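Local coordinates for protein exonuclease VapC9 (Pyrobaculum aerophilum, PDB 1V8P) that acts as a magnesium-dependent exonuclease of the PIN-domain family and is probably the ribonuclease toxin of a type II toxin-antitoxin system, at residues C[99-104]-C[113-118]; C[129-134]-C[140-145]; C[39-44]-C[87-92]; C[28-33]-C[149-154]. The protein carries 1 engineered substitution. One frame throughout, in Å; residues are numbered along the deposited sequence.

Interaction 1: C[99-104]-C[113-118]; sequences PPLDEV and LTFYDA
The Phe115 ring takes Val104 over one face and Leu101 obliquely near its far end. Val104 CG1 stands 3.7 Å from the ring centroid, 15° off the normal, which makes a CH-pi contact; the methyl is displaced from the centre toward the rim, so that its closest ring carbon is Phe115 CE1. Leu101 comes in at about a right angle to the aromatic side chain, and its CD1 lies 3.8 Å from Phe115 CZ. Both reach the ring because Phe115 CG is anti to the backbone N (chi1 176°), which swings the phenyl group out from the first turn of helix 115-127 toward helix 101-111. The same Val104 methyl also meets the neighbouring turn, with CG1 3.8 Å from Ala118 CB, and it is wedged between the ring and this small side chain. Of the two segments, Val104 and Ala118 have the nearest CA atoms, 5.8 Å apart. Ala118 continues the seam by packing on Val107 and Ala108 of helix 101-111. The start of the second helix is fixed separately: Thr114 is its N-cap, and Asp117 N donates to Thr114 OG1 over 3.0 Å at 165°. The CB of Asp117, a predicted magnesium ligand, is directed away from segment 99-104. A second subunit packs on residues of both segments, among them Pro99 and Thr114. Across the interface there is no hydrogen bond, and all four touching residues are buried. The contact between segments 99-104 and 113-118 therefore rests on apolar packing, while the polar Asp117 is carried on another face of the helix.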
loop_
_atom_site.group_PDB
_atom_site.type_symbol
_atom_site.label_atom_id
_atom_site.label_comp_id
_atom_site.label_asym_id
_atom_site.label_seq_id
_atom_site.Cartn_x
_atom_site.Cartn_y
_atom_site.Cartn_z
ATOM N N PRO C 99 -18.740 8.097 -6.554
ATOM C CA PRO C 99 -18.728 9.522 -6.203
ATOM C C PRO C 99 -17.923 10.331 -7.220
ATOM O O PRO C 99 -17.167 9.777 -8.001
ATOM C CB PRO C 99 -18.035 9.537 -4.842
ATOM C CG PRO C 99 -18.251 8.154 -4.321
ATOM C CD PRO C 99 -18.091 7.288 -5.512
ATOM N N PRO C 100 -18.084 11.658 -7.225
ATOM C CA PRO C 100 -17.340 12.517 -8.154
ATOM C C PRO C 100 -15.887 12.481 -7.702
ATOM O O PRO C 100 -15.607 12.698 -6.530
ATOM C CB PRO C 100 -17.953 13.896 -7.913
ATOM C CG PRO C 100 -19.320 13.589 -7.457
ATOM C CD PRO C 100 -19.122 12.430 -6.524
ATOM N N LEU C 101 -14.951 12.212 -8.598
ATOM C CA LEU C 101 -13.555 12.152 -8.159
ATOM C C LEU C 101 -13.079 13.405 -7.415
ATOM O O LEU C 101 -12.585 13.310 -6.293
ATOM C CB LEU C 101 -12.619 11.883 -9.346
ATOM C CG LEU C 101 -11.128 11.878 -8.974
ATOM C CD1 LEU C 101 -10.552 10.515 -9.234
ATOM C CD2 LEU C 101 -10.369 12.931 -9.780
ATOM N N ASP C 102 -13.234 14.572 -8.037
ATOM C CA ASP C 102 -12.797 15.847 -7.457
ATOM C C ASP C 102 -13.303 16.145 -6.036
ATOM O O ASP C 102 -12.540 16.614 -5.191
ATOM C CB ASP C 102 -13.143 16.997 -8.418
ATOM C CG ASP C 102 -14.639 17.139 -8.667
ATOM O OD1 ASP C 102 -15.357 16.113 -8.765
ATOM O OD2 ASP C 102 -15.093 18.291 -8.785
ATOM N N GLU C 103 -14.572 15.864 -5.769
ATOM C CA GLU C 103 -15.131 16.078 -4.436
ATOM C C GLU C 103 -14.350 15.248 -3.433
ATOM O O GLU C 103 -13.834 15.767 -2.443
ATOM C CB GLU C 103 -16.591 15.641 -4.387
ATOM C CG GLU C 103 -17.506 16.419 -5.304
ATOM C CD GLU C 103 -17.888 17.767 -4.745
ATOM O OE1 GLU C 103 -16.976 18.588 -4.471
ATOM O OE2 GLU C 103 -19.113 17.998 -4.582
ATOM N N VAL C 104 -14.268 13.951 -3.701
ATOM C CA VAL C 104 -13.551 13.038 -2.834
ATOM C C VAL C 104 -12.109 13.483 -2.605
ATOM O O VAL C 104 -11.635 13.490 -1.464
ATOM C CB VAL C 104 -13.559 11.601 -3.410
ATOM C CG1 VAL C 104 -12.697 10.676 -2.554
ATOM C CG2 VAL C 104 -14.984 11.091 -3.471
ATOM N N LEU C 113 -7.072 12.014 4.783
ATOM C CA LEU C 113 -7.482 10.636 4.598
ATOM C C LEU C 113 -6.950 10.178 3.253
ATOM O O LEU C 113 -6.575 10.998 2.414
ATOM C CB LEU C 113 -8.999 10.528 4.559
ATOM C CG LEU C 113 -9.811 10.716 5.830
ATOM C CD1 LEU C 113 -11.269 10.856 5.454
ATOM C CD2 LEU C 113 -9.587 9.533 6.763
ATOM N N THR C 114 -6.913 8.868 3.047
ATOM C CA THR C 114 -6.473 8.335 1.766
ATOM C C THR C 114 -7.655 8.603 0.848
ATOM O O THR C 114 -8.774 8.817 1.324
ATOM C CB THR C 114 -6.287 6.817 1.808
ATOM O OG1 THR C 114 -7.489 6.219 2.310
ATOM C CG2 THR C 114 -5.104 6.436 2.673
ATOM N N PHE C 115 -7.428 8.582 -0.456
ATOM C CA PHE C 115 -8.534 8.799 -1.367
ATOM C C PHE C 115 -9.572 7.683 -1.177
ATOM O O PHE C 115 -10.763 7.908 -1.297
ATOM C CB PHE C 115 -8.032 8.811 -2.810
ATOM C CG PHE C 115 -9.129 8.938 -3.829
ATOM C CD1 PHE C 115 -9.403 10.166 -4.429
ATOM C CD2 PHE C 115 -9.891 7.839 -4.176
ATOM C CE1 PHE C 115 -10.425 10.293 -5.367
ATOM C CE2 PHE C 115 -10.915 7.953 -5.109
ATOM C CZ PHE C 115 -11.182 9.187 -5.709
ATOM N N TYR C 116 -9.114 6.479 -0.865
ATOM C CA TYR C 116 -10.034 5.360 -0.683
ATOM C C TYR C 116 -10.957 5.602 0.492
ATOM O O TYR C 116 -12.164 5.559 0.330
ATOM C CB TYR C 116 -9.268 4.049 -0.500
ATOM C CG TYR C 116 -8.537 3.622 -1.736
ATOM C CD1 TYR C 116 -9.229 3.219 -2.869
ATOM C CD2 TYR C 116 -7.143 3.637 -1.792
ATOM C CE1 TYR C 116 -8.556 2.832 -4.038
ATOM C CE2 TYR C 116 -6.461 3.255 -2.956
ATOM C CZ TYR C 116 -7.179 2.850 -4.077
ATOM O OH TYR C 116 -6.525 2.447 -5.228
ATOM N N ASP C 117 -10.397 5.871 1.670
ATOM C CA ASP C 117 -11.212 6.144 2.850
ATOM C C ASP C 117 -12.100 7.394 2.661
ATOM O O ASP C 117 -13.207 7.434 3.165
ATOM C CB ASP C 117 -10.313 6.308 4.090
ATOM C CG ASP C 117 -9.736 4.969 4.590
ATOM O OD1 ASP C 117 -8.724 4.985 5.331
ATOM O OD2 ASP C 117 -10.293 3.896 4.250
ATOM N N ALA C 118 -11.632 8.394 1.915
ATOM C CA ALA C 118 -12.417 9.611 1.690
ATOM C C ALA C 118 -13.630 9.358 0.818
ATOM O O ALA C 118 -14.608 10.114 0.880
ATOM C CB ALA C 118 -11.566 10.701 1.075
#

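Interaction 2: C[129-134]-C[140-145]; sequences LVLVTQ and AKTKGA
Apolar packing centres on Leu131 of strand 130-132, which meets both Thr142 and Ala145. Its CD1 lies 3.5 Å from Thr142 CG2, and the two side chains cross at about a right angle; Leu131 CB is 3.9 Å from Ala145 CB. With Thr142 CG2 anti to the backbone N (chi1 -53° for the hydroxyl), the methyl is offered to the leucine while OG1 sits beside the backbone N and is hydrogen-bonded to Leu138 O.

The segment 129-134 supplies the edge strand 130-132 of the parallel sheet, and the chain then runs through helix 136-141 and turns back alongside that strand. The reversal is a type II beta turn from Thr142 to Ala145, closed by the bond from Ala145 N to Thr142 O (3.0 Å). Gly144 occupies it with a positive phi of 88°, a conformation that calls for glycine.

Approaches to backbone oxygens form a second group. Ala145 CA comes close to Leu131 O, at 3.2 Å in a CA-H...O contact, and Val130 CG1 lies near Gly144 O. Just beyond the turn, Ile146 is hydrogen-bonded to the Leu131 backbone. Among the polar groups, Thr133 OG1 bonds to Asp33 OD2 and to Asp135 N, tying the residue that follows the strand to two predicted magnesium ligands.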
loop_
_atom_site.group_PDB
_atom_site.type_symbol
_atom_site.label_atom_id
_atom_site.label_comp_id
_atom_site.label_asym_id
_atom_site.label_seq_id
_atom_site.Cartn_x
_atom_site.Cartn_y
_atom_site.Cartn_z
ATOM N N LEU C 129 -26.148 9.253 5.076
ATOM C CA LEU C 129 -26.151 7.839 5.411
ATOM C C LEU C 129 -25.208 7.687 6.587
ATOM O O LEU C 129 -24.362 8.544 6.808
ATOM C CB LEU C 129 -25.639 7.020 4.225
ATOM C CG LEU C 129 -26.493 7.021 2.950
ATOM C CD1 LEU C 129 -25.626 6.608 1.766
ATOM C CD2 LEU C 129 -27.693 6.075 3.116
ATOM N N VAL C 130 -25.352 6.613 7.350
ATOM C CA VAL C 130 -24.459 6.393 8.486
ATOM C C VAL C 130 -23.329 5.502 8.022
ATOM O O VAL C 130 -23.569 4.381 7.589
ATOM C CB VAL C 130 -25.161 5.688 9.660
ATOM C CG1 VAL C 130 -24.133 5.291 10.704
ATOM C CG2 VAL C 130 -26.223 6.605 10.278
ATOM N N LEU C 131 -22.097 5.990 8.115
ATOM C CA LEU C 131 -20.960 5.193 7.693
ATOM C C LEU C 131 -20.635 4.142 8.757
ATOM O O LEU C 131 -20.449 4.468 9.929
ATOM C CB LEU C 131 -19.723 6.082 7.485
ATOM C CG LEU C 131 -18.567 5.600 6.583
ATOM C CD1 LEU C 131 -17.264 6.246 7.031
ATOM C CD2 LEU C 131 -18.419 4.109 6.630
ATOM N N VAL C 132 -20.582 2.879 8.356
ATOM C CA VAL C 132 -20.190 1.831 9.288
ATOM C C VAL C 132 -18.754 1.449 8.862
ATOM O O VAL C 132 -18.499 1.065 7.717
ATOM C CB VAL C 132 -21.131 0.609 9.221
ATOM C CG1 VAL C 132 -20.806 -0.354 10.370
ATOM C CG2 VAL C 132 -22.595 1.075 9.323
ATOM N N THR C 133 -17.813 1.601 9.783
ATOM C CA THR C 133 -16.413 1.318 9.516
ATOM C C THR C 133 -15.767 0.789 10.783
ATOM O O THR C 133 -16.254 1.008 11.884
ATOM C CB THR C 133 -15.662 2.612 9.060
ATOM O OG1 THR C 133 -14.250 2.376 9.008
ATOM C CG2 THR C 133 -15.937 3.754 10.023
ATOM N N GLN C 134 -14.658 0.090 10.621
ATOM C CA GLN C 134 -13.973 -0.462 11.762
ATOM C C GLN C 134 -12.714 0.363 12.019
ATOM O O GLN C 134 -12.048 0.177 13.039
ATOM C CB GLN C 134 -13.633 -1.929 11.483
ATOM C CG GLN C 134 -13.614 -2.821 12.703
ATOM C CD GLN C 134 -14.974 -2.960 13.340
ATOM O OE1 GLN C 134 -15.968 -2.532 12.788
ATOM N NE2 GLN C 134 -15.020 -3.569 14.506
ATOM N N ALA C 140 -13.500 8.905 13.385
ATOM C CA ALA C 140 -13.217 10.236 13.888
ATOM C C ALA C 140 -13.565 11.362 12.919
ATOM O O ALA C 140 -14.132 12.374 13.315
ATOM C CB ALA C 140 -11.734 10.337 14.278
ATOM N N LYS C 141 -13.230 11.180 11.651
ATOM C CA LYS C 141 -13.446 12.223 10.674
ATOM C C LYS C 141 -14.716 12.142 9.830
ATOM O O LYS C 141 -14.900 12.925 8.900
ATOM C CB LYS C 141 -12.203 12.296 9.795
ATOM C CG LYS C 141 -10.926 12.461 10.627
ATOM C CD LYS C 141 -9.660 12.434 9.784
ATOM C CE LYS C 141 -8.429 12.717 10.625
ATOM N NZ LYS C 141 -7.181 12.659 9.803
ATOM N N THR C 142 -15.593 11.206 10.164
ATOM C CA THR C 142 -16.835 11.040 9.440
ATOM C C THR C 142 -18.016 11.188 10.397
ATOM O O THR C 142 -18.287 10.316 11.219
ATOM C CB THR C 142 -16.916 9.656 8.751
ATOM O OG1 THR C 142 -15.754 9.460 7.945
ATOM C CG2 THR C 142 -18.156 9.573 7.857
ATOM N N LYS C 143 -18.727 12.299 10.254
ATOM C CA LYS C 143 -19.871 12.610 11.092
ATOM C C LYS C 143 -20.958 11.560 11.068
ATOM O O LYS C 143 -21.493 11.238 10.014
ATOM C CB LYS C 143 -20.439 13.966 10.677
ATOM C CG LYS C 143 -19.350 15.009 10.568
ATOM C CD LYS C 143 -19.887 16.366 10.226
ATOM C CE LYS C 143 -18.774 17.215 9.599
ATOM N NZ LYS C 143 -17.486 17.063 10.354
ATOM N N GLY C 144 -21.283 11.037 12.243
ATOM C CA GLY C 144 -22.316 10.029 12.348
ATOM C C GLY C 144 -21.841 8.600 12.161
ATOM O O GLY C 144 -22.655 7.673 12.247
ATOM N N ALA C 145 -20.541 8.407 11.929
ATOM C CA ALA C 145 -19.999 7.067 11.711
ATOM C C ALA C 145 -19.959 6.193 12.952
ATOM O O ALA C 145 -19.636 6.640 14.049
ATOM C CB ALA C 145 -18.607 7.155 11.102
#

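Interaction 3: C[39-44]-C[87-92]; sequences ALAAHY and KKVLSS
A chi1 of -157° places the Tyr44 ring trans to the main-chain nitrogen and carries the phenol across to Val89 and Ser92 of segment 87-92. Ser92 OG, turned beside its own backbone N by a chi1 of -54°, lies near the phenol end of the ring, 3.7 Å from Tyr44 OH. That spacing makes a van der Waals approach and no hydrogen bond; the serine hydroxyl instead donates to Lys88 O one turn earlier, over 3.3 Å with the donor tilted 27° from the carbonyl plane. A bond from Ser91 OG to the same oxygen is modelled too short to be sure of.

Val89 holds the middle of the contact. Its CG2 approaches the Tyr44 ring obliquely, 4.5 Å from CD1, and reaches Ala41 as well, with Val89 CG2 to Ala41 CB at 4.4 Å. The other methyl, CG1, lies 4.3 Å from Ala41 CA. These spacings describe a loose apolar fit. Ala41 CA and Val89 CA, 6.2 Å apart, are the nearest CA pair of the two segments. Ala41 sits in a type I beta turn from Leu40 to His43, and its carbonyl is hydrogen-bonded to His85 NE2, a polar link between the turn and helix 79-91.

Trp47 of helix 44-48 packs on Val89 and Ser92 and makes an edge-to-face stack with Tyr44. Leu37 covers Val89 from helix 34-40. Within the PIN domain the contact thus joins helix 79-91 to the turn after helix 34-40, which itself follows strand 30-32 of the parallel sheet.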
loop_
_atom_site.group_PDB
_atom_site.type_symbol
_atom_site.label_atom_id
_atom_site.label_comp_id
_atom_site.label_asym_id
_atom_site.label_seq_id
_atom_site.Cartn_x
_atom_site.Cartn_y
_atom_site.Cartn_z
ATOM N N ALA C 39 -15.914 -7.580 9.088
ATOM C CA ALA C 39 -16.370 -8.034 10.403
ATOM C C ALA C 39 -17.758 -8.669 10.263
ATOM O O ALA C 39 -18.010 -9.763 10.762
ATOM C CB ALA C 39 -16.419 -6.860 11.389
ATOM N N LEU C 40 -18.646 -7.968 9.567
ATOM C CA LEU C 40 -20.003 -8.430 9.333
ATOM C C LEU C 40 -20.069 -9.821 8.702
ATOM O O LEU C 40 -21.019 -10.575 8.946
ATOM C CB LEU C 40 -20.732 -7.434 8.427
ATOM C CG LEU C 40 -21.064 -6.075 9.039
ATOM C CD1 LEU C 40 -21.525 -5.105 7.953
ATOM C CD2 LEU C 40 -22.127 -6.256 10.115
ATOM N N ALA C 41 -19.073 -10.155 7.886
ATOM C CA ALA C 41 -19.053 -11.449 7.205
ATOM C C ALA C 41 -19.266 -12.633 8.141
ATOM O O ALA C 41 -19.705 -13.688 7.708
ATOM C CB ALA C 41 -17.745 -11.621 6.422
ATOM N N ALA C 42 -18.966 -12.453 9.421
ATOM C CA ALA C 42 -19.126 -13.519 10.411
ATOM C C ALA C 42 -20.325 -13.281 11.330
ATOM O O ALA C 42 -20.380 -13.818 12.438
ATOM C CB ALA C 42 -17.853 -13.643 11.249
ATOM N N HIS C 43 -21.279 -12.479 10.873
ATOM C CA HIS C 43 -22.466 -12.180 11.663
ATOM C C HIS C 43 -23.679 -12.111 10.751
ATOM O O HIS C 43 -24.607 -11.349 11.008
ATOM C CB HIS C 43 -22.309 -10.835 12.383
ATOM C CG HIS C 43 -21.248 -10.826 13.441
ATOM N ND1 HIS C 43 -21.407 -11.448 14.661
ATOM C CD2 HIS C 43 -20.017 -10.259 13.464
ATOM C CE1 HIS C 43 -20.319 -11.263 15.390
ATOM N NE2 HIS C 43 -19.461 -10.545 14.686
ATOM N N TYR C 44 -23.657 -12.907 9.685
ATOM C CA TYR C 44 -24.742 -12.956 8.705
ATOM C C TYR C 44 -26.137 -12.801 9.317
ATOM O O TYR C 44 -26.865 -11.866 8.991
ATOM C CB TYR C 44 -24.695 -14.281 7.948
ATOM C CG TYR C 44 -25.367 -14.244 6.590
ATOM C CD1 TYR C 44 -24.724 -13.668 5.487
ATOM C CD2 TYR C 44 -26.630 -14.810 6.393
ATOM C CE1 TYR C 44 -25.321 -13.661 4.216
ATOM C CE2 TYR C 44 -27.238 -14.809 5.125
ATOM C CZ TYR C 44 -26.576 -14.235 4.043
ATOM O OH TYR C 44 -27.139 -14.245 2.785
ATOM N N LYS C 87 -18.039 -13.701 -1.239
ATOM C CA LYS C 87 -18.775 -13.323 -2.438
ATOM C C LYS C 87 -20.272 -13.206 -2.168
ATOM O O LYS C 87 -20.907 -12.227 -2.569
ATOM C CB LYS C 87 -18.522 -14.359 -3.537
ATOM C CG LYS C 87 -19.183 -14.056 -4.855
ATOM C CD LYS C 87 -18.861 -15.135 -5.856
ATOM C CE LYS C 87 -19.381 -14.795 -7.238
ATOM N NZ LYS C 87 -18.887 -15.810 -8.215
ATOM N N LYS C 88 -20.822 -14.206 -1.483
ATOM C CA LYS C 88 -22.248 -14.244 -1.155
ATOM C C LYS C 88 -22.588 -13.073 -0.247
ATOM O O LYS C 88 -23.590 -12.389 -0.440
ATOM C CB LYS C 88 -22.623 -15.576 -0.466
ATOM C CG LYS C 88 -22.249 -16.820 -1.258
ATOM C CD LYS C 88 -23.374 -17.839 -1.276
ATOM C CE LYS C 88 -23.000 -19.102 -2.050
ATOM N NZ LYS C 88 -21.995 -19.910 -1.295
ATOM N N VAL C 89 -21.742 -12.858 0.749
ATOM C CA VAL C 89 -21.918 -11.755 1.679
ATOM C C VAL C 89 -22.002 -10.445 0.897
ATOM O O VAL C 89 -22.884 -9.636 1.139
ATOM C CB VAL C 89 -20.750 -11.683 2.656
ATOM C CG1 VAL C 89 -20.835 -10.408 3.468
ATOM C CG2 VAL C 89 -20.761 -12.913 3.557
ATOM N N LEU C 90 -21.099 -10.246 -0.053
ATOM C CA LEU C 90 -21.115 -9.015 -0.834
ATOM C C LEU C 90 -22.339 -8.890 -1.720
ATOM O O LEU C 90 -22.807 -7.787 -1.978
ATOM C CB LEU C 90 -19.859 -8.899 -1.706
ATOM C CG LEU C 90 -18.572 -8.515 -0.984
ATOM C CD1 LEU C 90 -17.393 -8.611 -1.944
ATOM C CD2 LEU C 90 -18.701 -7.101 -0.445
ATOM N N SER C 91 -22.860 -10.013 -2.192
ATOM C CA SER C 91 -24.019 -9.965 -3.067
ATOM C C SER C 91 -25.262 -9.452 -2.340
ATOM O O SER C 91 -26.197 -8.966 -2.970
ATOM C CB SER C 91 -24.297 -11.354 -3.642
ATOM O OG SER C 91 -24.788 -12.237 -2.651
ATOM N N SER C 92 -25.260 -9.549 -1.013
ATOM C CA SER C 92 -26.396 -9.114 -0.202
ATOM C C SER C 92 -26.588 -7.607 -0.081
ATOM O O SER C 92 -27.654 -7.152 0.330
ATOM C CB SER C 92 -26.285 -9.697 1.206
ATOM O OG SER C 92 -26.136 -11.104 1.160
#

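Interaction 4: C[28-33]-C[149-154]; sequences VEYLVD and ETLLVR
Tyr30 and Leu151 form the close-fitting part of this contact, a CH-pi arrangement in which one methyl sits squarely on an aromatic ring. Leu151 CD1 lies 3.5 Å from the centroid of the Tyr30 ring and only 6° off its normal, so that all six ring carbons are at nearly equal distance from it. The leucine reaches this place with CG anti to its backbone N (chi1 171°), extending from helix 148-156 toward the sheet. Both residues are buried, and Tyr30 packs further on Val130 and Val132 of the adjacent strand.

Arg154, one turn later and exposed, contributes the looser margin. The aliphatic part of its extended chain passes the phenol oxygen, Tyr30 OH being 3.7 Å from Arg154 CD. Its NH1 lies at the ring edge, near the ring plane, and not over a face; the two planes are 60° apart, and no hydrogen bond joins the pair.

A helix near the C-terminus is thus laid against strand 30-32, an inner strand of the parallel sheet, as befits the alpha/beta PIN fold; Asp33, a predicted magnesium ligand, directly follows the strand and is the N-cap of helix 34-40.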
loop_
_atom_site.group_PDB
_atom_site.type_symbol
_atom_site.label_atom_id
_atom_site.label_comp_id
_atom_site.label_asym_id
_atom_site.label_seq_id
_atom_site.Cartn_x
_atom_site.Cartn_y
_atom_site.Cartn_z
ATOM N N VAL C 28 -31.997 2.500 2.064
ATOM C CA VAL C 28 -30.649 2.432 2.598
ATOM C C VAL C 28 -30.402 3.469 3.686
ATOM O O VAL C 28 -30.676 4.652 3.497
ATOM C CB VAL C 28 -29.606 2.620 1.465
ATOM C CG1 VAL C 28 -28.189 2.544 2.026
ATOM C CG2 VAL C 28 -29.813 1.566 0.404
ATOM N N GLU C 29 -29.879 3.018 4.823
ATOM C CA GLU C 29 -29.569 3.899 5.953
ATOM C C GLU C 29 -28.063 3.854 6.251
ATOM O O GLU C 29 -27.488 4.811 6.776
ATOM C CB GLU C 29 -30.348 3.456 7.203
ATOM C CG GLU C 29 -31.853 3.707 7.187
ATOM C CD GLU C 29 -32.603 2.926 8.277
ATOM O OE1 GLU C 29 -32.174 2.950 9.454
ATOM O OE2 GLU C 29 -33.633 2.285 7.959
ATOM N N TYR C 30 -27.420 2.749 5.903
ATOM C CA TYR C 30 -25.994 2.618 6.170
ATOM C C TYR C 30 -25.080 2.333 4.969
ATOM O O TYR C 30 -25.443 1.589 4.053
ATOM C CB TYR C 30 -25.761 1.520 7.203
ATOM C CG TYR C 30 -26.605 1.634 8.437
ATOM C CD1 TYR C 30 -27.850 1.002 8.523
ATOM C CD2 TYR C 30 -26.162 2.373 9.530
ATOM C CE1 TYR C 30 -28.629 1.104 9.675
ATOM C CE2 TYR C 30 -26.928 2.484 10.686
ATOM C CZ TYR C 30 -28.157 1.845 10.757
ATOM O OH TYR C 30 -28.883 1.933 11.928
ATOM N N LEU C 31 -23.897 2.946 4.993
ATOM C CA LEU C 31 -22.862 2.735 3.988
ATOM C C LEU C 31 -21.806 1.922 4.739
ATOM O O LEU C 31 -21.256 2.396 5.740
ATOM C CB LEU C 31 -22.240 4.059 3.524
ATOM C CG LEU C 31 -21.041 3.893 2.578
ATOM C CD1 LEU C 31 -21.481 3.146 1.326
ATOM C CD2 LEU C 31 -20.463 5.245 2.196
ATOM N N VAL C 32 -21.538 0.705 4.269
ATOM C CA VAL C 32 -20.568 -0.183 4.910
ATOM C C VAL C 32 -19.249 -0.224 4.155
ATOM O O VAL C 32 -19.245 -0.344 2.934
ATOM C CB VAL C 32 -21.130 -1.621 4.996
ATOM C CG1 VAL C 32 -20.112 -2.544 5.597
ATOM C CG2 VAL C 32 -22.400 -1.634 5.813
ATOM N N ASP C 33 -18.126 -0.126 4.866
ATOM C CA ASP C 33 -16.831 -0.167 4.182
ATOM C C ASP C 33 -16.138 -1.535 4.337
ATOM O O ASP C 33 -16.616 -2.411 5.066
ATOM C CB ASP C 33 -15.927 1.002 4.642
ATOM C CG ASP C 33 -15.136 0.697 5.902
ATOM O OD1 ASP C 33 -15.433 -0.291 6.609
ATOM O OD2 ASP C 33 -14.209 1.482 6.189
ATOM N N GLU C 149 -20.196 -3.068 15.894
ATOM C CA GLU C 149 -20.906 -3.387 17.133
ATOM C C GLU C 149 -22.096 -2.444 17.331
ATOM O O GLU C 149 -23.201 -2.865 17.691
ATOM C CB GLU C 149 -19.960 -3.262 18.326
ATOM C CG GLU C 149 -20.531 -3.800 19.627
ATOM C CD GLU C 149 -19.640 -3.507 20.829
ATOM O OE1 GLU C 149 -19.660 -4.298 21.800
ATOM O OE2 GLU C 149 -18.925 -2.478 20.811
ATOM N N THR C 150 -21.850 -1.162 17.100
ATOM C CA THR C 150 -22.882 -0.152 17.238
ATOM C C THR C 150 -23.973 -0.419 16.213
ATOM O O THR C 150 -25.162 -0.241 16.490
ATOM C CB THR C 150 -22.294 1.243 17.003
ATOM O OG1 THR C 150 -21.278 1.509 17.982
ATOM C CG2 THR C 150 -23.376 2.288 17.091
ATOM N N LEU C 151 -23.569 -0.845 15.021
ATOM C CA LEU C 151 -24.541 -1.139 13.984
ATOM C C LEU C 151 -25.414 -2.308 14.418
ATOM O O LEU C 151 -26.634 -2.252 14.301
ATOM C CB LEU C 151 -23.851 -1.478 12.656
ATOM C CG LEU C 151 -24.758 -2.024 11.540
ATOM C CD1 LEU C 151 -25.869 -1.023 11.229
ATOM C CD2 LEU C 151 -23.935 -2.311 10.296
ATOM N N LEU C 152 -24.788 -3.365 14.928
ATOM C CA LEU C 152 -25.541 -4.531 15.355
ATOM C C LEU C 152 -26.575 -4.218 16.436
ATOM O O LEU C 152 -27.714 -4.684 16.357
ATOM C CB LEU C 152 -24.592 -5.651 15.818
ATOM C CG LEU C 152 -23.805 -6.313 14.684
ATOM C CD1 LEU C 152 -22.945 -7.414 15.233
ATOM C CD2 LEU C 152 -24.768 -6.855 13.633
ATOM N N VAL C 153 -26.206 -3.433 17.442
ATOM C CA VAL C 153 -27.186 -3.131 18.469
ATOM C C VAL C 153 -28.375 -2.399 17.860
ATOM O O VAL C 153 -29.515 -2.795 18.084
ATOM C CB VAL C 153 -26.592 -2.291 19.620
ATOM C CG1 VAL C 153 -25.579 -3.110 20.386
ATOM C CG2 VAL C 153 -25.938 -1.049 19.077
ATOM N N ARG C 154 -28.120 -1.351 17.077
ATOM C CA ARG C 154 -29.204 -0.585 16.465
ATOM C C ARG C 154 -30.158 -1.461 15.666
ATOM O O ARG C 154 -31.344 -1.158 15.570
ATOM C CB ARG C 154 -28.663 0.505 15.533
ATOM C CG ARG C 154 -27.863 1.588 16.205
ATOM C CD ARG C 154 -27.526 2.706 15.230
ATOM N NE ARG C 154 -26.678 3.710 15.862
ATOM C CZ ARG C 154 -26.399 4.907 15.352
ATOM N NH1 ARG C 154 -26.905 5.265 14.182
ATOM N NH2 ARG C 154 -25.613 5.751 16.018
#

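Interactions 2 and 4 are most closely coupled, with centres 9 Å apart: strands 130-132 and 30-32 are sheet neighbours, joined by probable hydrogen bonds such as Val132 N to Leu31 O (2.7 Å). Interaction 3 meets interaction 4 where Leu40 CD1 packs on Val32 CG1 (3.8 Å), and interaction 1 meets interaction 2 where Leu113 CD2 packs on Lys141 CD (4.2 Å). The predicted magnesium site draws on several parts: Asp33 directly follows strand 30-32 in interaction 4, Asp117 belongs to interaction 1, and Asp135 directly follows segment 129-134. Interactions 1 and 3 lie farthest apart, centres about 25 Å from each other, yet both touch the second subunit: Asp102 of one chain approaches Lys87 of the second subunit in a long, weak ion pair.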